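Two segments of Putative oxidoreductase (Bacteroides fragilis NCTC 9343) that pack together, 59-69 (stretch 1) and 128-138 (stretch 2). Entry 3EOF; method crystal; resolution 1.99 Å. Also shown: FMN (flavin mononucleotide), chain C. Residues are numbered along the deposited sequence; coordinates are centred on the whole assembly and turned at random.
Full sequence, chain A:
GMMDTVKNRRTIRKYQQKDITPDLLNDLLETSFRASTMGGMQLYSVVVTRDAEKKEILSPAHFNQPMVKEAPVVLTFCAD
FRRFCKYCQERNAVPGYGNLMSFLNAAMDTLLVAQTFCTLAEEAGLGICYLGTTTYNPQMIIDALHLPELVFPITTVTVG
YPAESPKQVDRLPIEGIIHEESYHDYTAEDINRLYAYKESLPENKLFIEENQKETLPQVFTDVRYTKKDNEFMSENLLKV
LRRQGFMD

Stretch 1 (59-69) SPAHFNQPMVK
Stretch 2 128-138: ICYLGTTTYNP

L131, next after residues I128 (phi/psi near -130/164) to Y130 of a strand begun earlier in the chain, is the apolar centre. Its CA-to-CB bond points toward stretch 1, and its m,t rotamer (chi1 -44°, chi2 166°) spreads two methyls among three neighbours, a branched shape suiting converging surfaces. L131 CD1 lies 3.6 Å from the centroid of the H62 ring, 14° off the normal, a CH-pi contact over one face, and 3.6 Å from V68 CG2; L131 CD2 meets M67 CE at 3.5 Å. M67, a selenomethionine in the helix that continues beyond K69, is m,p,p, bringing CE to 3.7 Å from C129 SG.

Register follows from CA pairs: M67 CA to C129 CA 8.0 Å, H62 CA to T133 CA 5.0 Å, A61 CA to N137 CA 5.4 Å. Thus the stretches run in opposite senses. P60 to F63 form a type I turn, with F63 N bonded to P60 O at 3.0 Å; F63 and N64 adopt left-handed conformations (57/29 and 57/34). Residues 132-136 have helical phi/psi.

H62 (m, chi2 -69°) joins apolar and polar zones: its ring edge gives ND1 to T133 OG1 (p) at 2.6 Å, a hydrogen bond either could donate. Farther out, F63 (m, chi2 -42°) turns its edge toward the face of Y136 (m, chi2 73°), centroids 5.9 Å apart and planes at 69°. N137 (m, chi2 -45°) donates from ND2 to A61 O at 2.7 Å and 165°; its amide suits a backbone carbonyl.

At the flavin, Q65 (m,t, chi3 77°) uses both amide ends: OE1 accepts from FMN N3 at 2.7 Å, while NE2 donates to FMN O4 at 3.2 Å and H62 O at 3.1 Å. G132 N donates to FMN O4 at 3.1 Å; an ideal CB there would lie 3.0 Å from FMN C6, so glycine avoids crowding.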

# COMPACT_ATOMS: atom_id res chain seq x y z
N SER A 59 -22.57 -2.92 2.89
CA SER A 59 -22.54 -4.37 2.72
C SER A 59 -22.62 -4.87 1.28
O SER A 59 -21.82 -5.71 0.88
CB SER A 59 -23.65 -5.03 3.58
OG SER A 59 -23.37 -6.41 3.75
N PRO A 60 -23.59 -4.38 0.49
CA PRO A 60 -23.69 -4.79 -0.91
C PRO A 60 -22.47 -4.45 -1.76
O PRO A 60 -22.11 -5.23 -2.65
CB PRO A 60 -24.91 -4.01 -1.44
CG PRO A 60 -25.63 -3.57 -0.27
CD PRO A 60 -24.65 -3.45 0.86
N ALA A 61 -21.87 -3.29 -1.50
CA ALA A 61 -20.64 -2.84 -2.16
C ALA A 61 -19.55 -3.93 -1.99
O ALA A 61 -18.75 -4.22 -2.91
CB ALA A 61 -20.17 -1.52 -1.54
N HIS A 62 -19.55 -4.55 -0.80
CA HIS A 62 -18.60 -5.58 -0.45
C HIS A 62 -19.15 -6.99 -0.65
O HIS A 62 -18.68 -7.93 -0.04
CB HIS A 62 -18.10 -5.34 0.98
CG HIS A 62 -17.37 -4.04 1.12
ND1 HIS A 62 -16.15 -3.83 0.53
CD2 HIS A 62 -17.74 -2.86 1.66
CE1 HIS A 62 -15.76 -2.59 0.77
NE2 HIS A 62 -16.69 -1.99 1.47
N PHE A 63 -20.10 -7.13 -1.57
CA PHE A 63 -20.71 -8.41 -1.90
C PHE A 63 -21.36 -9.12 -0.72
O PHE A 63 -21.47 -10.37 -0.71
CB PHE A 63 -19.73 -9.37 -2.60
CG PHE A 63 -19.09 -8.81 -3.83
CD1 PHE A 63 -19.82 -8.08 -4.76
CD2 PHE A 63 -17.76 -9.06 -4.10
CE1 PHE A 63 -19.21 -7.56 -5.87
CE2 PHE A 63 -17.16 -8.54 -5.25
CZ PHE A 63 -17.89 -7.79 -6.11
N ASN A 64 -21.82 -8.33 0.25
CA ASN A 64 -22.48 -8.84 1.44
C ASN A 64 -21.67 -9.83 2.26
O ASN A 64 -22.20 -10.78 2.86
CB ASN A 64 -23.85 -9.38 1.03
CG ASN A 64 -24.79 -8.28 0.66
OD1 ASN A 64 -25.48 -8.35 -0.36
ND2 ASN A 64 -24.78 -7.20 1.46
N GLN A 65 -20.36 -9.59 2.27
CA GLN A 65 -19.46 -10.40 3.06
C GLN A 65 -19.85 -10.05 4.45
O GLN A 65 -20.03 -8.88 4.75
CB GLN A 65 -18.02 -10.05 2.81
CG GLN A 65 -17.58 -10.32 1.40
CD GLN A 65 -16.13 -10.01 1.21
OE1 GLN A 65 -15.30 -10.81 1.62
NE2 GLN A 65 -15.82 -8.87 0.59
N PRO A 66 -20.02 -11.07 5.31
CA PRO A 66 -20.59 -10.86 6.64
C PRO A 66 -19.87 -9.92 7.57
O PRO A 66 -20.52 -9.32 8.39
CB PRO A 66 -20.70 -12.28 7.21
CG PRO A 66 -19.78 -13.12 6.37
CD PRO A 66 -19.72 -12.49 5.04
N MSE A 67 -18.57 -9.75 7.37
CA MSE A 67 -17.73 -8.96 8.25
C MSE A 67 -18.11 -7.49 8.29
O MSE A 67 -17.82 -6.81 9.26
CB MSE A 67 -16.24 -9.05 7.84
CG MSE A 67 -15.60 -10.43 7.86
SE MSE A 67 -15.92 -11.53 6.30
CE MSE A 67 -14.82 -10.62 5.02
N VAL A 68 -18.70 -7.00 7.20
CA VAL A 68 -19.14 -5.60 7.18
C VAL A 68 -20.20 -5.30 8.26
O VAL A 68 -20.18 -4.23 8.86
CB VAL A 68 -19.71 -5.16 5.81
CG1 VAL A 68 -20.16 -3.70 5.90
CG2 VAL A 68 -18.67 -5.33 4.69
N LYS A 69 -21.16 -6.20 8.45
CA LYS A 69 -22.20 -5.98 9.45
C LYS A 69 -21.77 -6.49 10.81
O LYS A 69 -22.13 -5.92 11.83
CB LYS A 69 -23.51 -6.64 9.04
CG LYS A 69 -24.23 -6.02 7.83
CD LYS A 69 -25.51 -6.84 7.53
CE LYS A 69 -26.13 -6.54 6.16
NZ LYS A 69 -27.30 -7.46 5.81
N ILE A 128 -8.46 -8.18 12.13
CA ILE A 128 -8.80 -7.38 10.99
C ILE A 128 -8.96 -8.29 9.76
O ILE A 128 -8.51 -9.43 9.72
CB ILE A 128 -7.71 -6.29 10.72
CG1 ILE A 128 -6.39 -6.93 10.26
CG2 ILE A 128 -7.44 -5.39 12.00
CD1 ILE A 128 -6.28 -7.27 8.77
N CYS A 129 -9.59 -7.73 8.74
CA CYS A 129 -9.78 -8.37 7.46
C CYS A 129 -9.90 -7.25 6.44
O CYS A 129 -10.66 -6.30 6.63
CB CYS A 129 -11.05 -9.21 7.43
SG CYS A 129 -11.25 -10.09 5.89
N TYR A 130 -9.12 -7.33 5.37
CA TYR A 130 -9.22 -6.36 4.31
C TYR A 130 -10.33 -6.84 3.41
O TYR A 130 -10.52 -8.03 3.28
CB TYR A 130 -7.94 -6.33 3.50
CG TYR A 130 -6.76 -5.56 4.13
CD1 TYR A 130 -6.57 -4.23 3.85
CD2 TYR A 130 -5.82 -6.19 4.90
CE1 TYR A 130 -5.47 -3.52 4.34
CE2 TYR A 130 -4.72 -5.47 5.42
CZ TYR A 130 -4.57 -4.12 5.10
OH TYR A 130 -3.53 -3.32 5.57
N LEU A 131 -11.05 -5.90 2.80
CA LEU A 131 -12.06 -6.24 1.81
C LEU A 131 -11.50 -5.68 0.46
O LEU A 131 -11.28 -4.41 0.26
CB LEU A 131 -13.45 -5.70 2.15
CG LEU A 131 -13.96 -5.83 3.60
CD1 LEU A 131 -15.19 -4.94 3.79
CD2 LEU A 131 -14.24 -7.30 4.02
N GLY A 132 -11.26 -6.64 -0.45
CA GLY A 132 -10.76 -6.37 -1.81
C GLY A 132 -11.87 -5.87 -2.71
O GLY A 132 -11.65 -5.33 -3.82
N THR A 133 -13.08 -6.02 -2.20
CA THR A 133 -14.27 -5.58 -2.91
C THR A 133 -14.36 -4.06 -3.08
O THR A 133 -15.17 -3.55 -3.87
CB THR A 133 -15.49 -6.13 -2.19
OG1 THR A 133 -15.31 -5.96 -0.77
CG2 THR A 133 -15.60 -7.61 -2.49
N THR A 134 -13.53 -3.33 -2.34
CA THR A 134 -13.51 -1.87 -2.41
C THR A 134 -13.22 -1.34 -3.80
O THR A 134 -13.75 -0.31 -4.16
CB THR A 134 -12.41 -1.29 -1.46
OG1 THR A 134 -12.63 -1.77 -0.16
CG2 THR A 134 -12.47 0.18 -1.39
N THR A 135 -12.32 -2.02 -4.52
CA THR A 135 -11.93 -1.65 -5.87
C THR A 135 -12.82 -2.37 -6.92
O THR A 135 -12.71 -2.12 -8.11
CB THR A 135 -10.42 -1.85 -6.06
OG1 THR A 135 -10.02 -3.11 -5.50
CG2 THR A 135 -9.65 -0.76 -5.33
N TYR A 136 -13.72 -3.25 -6.48
CA TYR A 136 -14.75 -3.80 -7.43
C TYR A 136 -15.94 -2.86 -7.49
O TYR A 136 -16.60 -2.70 -8.54
CB TYR A 136 -15.25 -5.19 -7.03
CG TYR A 136 -14.25 -6.27 -7.31
CD1 TYR A 136 -13.11 -6.39 -6.51
CD2 TYR A 136 -14.41 -7.13 -8.39
CE1 TYR A 136 -12.17 -7.35 -6.76
CE2 TYR A 136 -13.46 -8.10 -8.66
CZ TYR A 136 -12.34 -8.21 -7.83
OH TYR A 136 -11.38 -9.17 -8.09
N ASN A 137 -16.27 -2.30 -6.32
CA ASN A 137 -17.43 -1.39 -6.22
C ASN A 137 -17.12 -0.03 -5.65
O ASN A 137 -17.83 0.44 -4.77
CB ASN A 137 -18.49 -2.05 -5.36
CG ASN A 137 -19.32 -3.05 -6.13
OD1 ASN A 137 -19.76 -2.80 -7.26
ND2 ASN A 137 -19.59 -4.18 -5.49
N PRO A 138 -16.11 0.64 -6.21
CA PRO A 138 -15.76 1.94 -5.67
C PRO A 138 -16.90 2.94 -5.85
O PRO A 138 -17.15 3.74 -4.97
CB PRO A 138 -14.49 2.34 -6.46
CG PRO A 138 -14.64 1.61 -7.78
CD PRO A 138 -15.24 0.29 -7.36
N1 FMN C . -10.52 -11.66 2.79
C2 FMN C . -11.88 -11.88 2.57
O2 FMN C . -12.50 -12.73 3.23
N3 FMN C . -12.58 -11.16 1.59
C4 FMN C . -11.96 -10.20 0.78
O4 FMN C . -12.68 -9.29 0.21
C4A FMN C . -10.56 -10.00 1.00
N5 FMN C . -9.87 -9.07 0.24
C5A FMN C . -8.52 -8.81 0.44
C6 FMN C . -7.92 -7.84 -0.37
C7 FMN C . -6.58 -7.53 -0.23
C7M FMN C . -5.99 -6.50 -1.15
C8 FMN C . -5.82 -8.21 0.72
C8M FMN C . -4.45 -7.70 1.02
C9 FMN C . -6.42 -9.19 1.54
C9A FMN C . -7.79 -9.52 1.42
N10 FMN C . -8.47 -10.49 2.20
C10 FMN C . -9.84 -10.73 1.99
C1' FMN C . -7.74 -11.37 3.22
C2' FMN C . -6.94 -12.42 2.48
O2' FMN C . -7.85 -13.37 1.91
C3' FMN C . -5.87 -13.04 3.37
O3' FMN C . -4.85 -12.10 3.75
C4' FMN C . -5.19 -14.25 2.71
O4' FMN C . -6.09 -15.34 2.61
C5' FMN C . -4.08 -14.74 3.59
O5' FMN C . -4.69 -14.94 4.87
P FMN C . -4.03 -14.34 6.23
O1P FMN C . -4.04 -12.80 6.21
O2P FMN C . -2.61 -14.83 6.31
O3P FMN C . -4.83 -15.01 7.36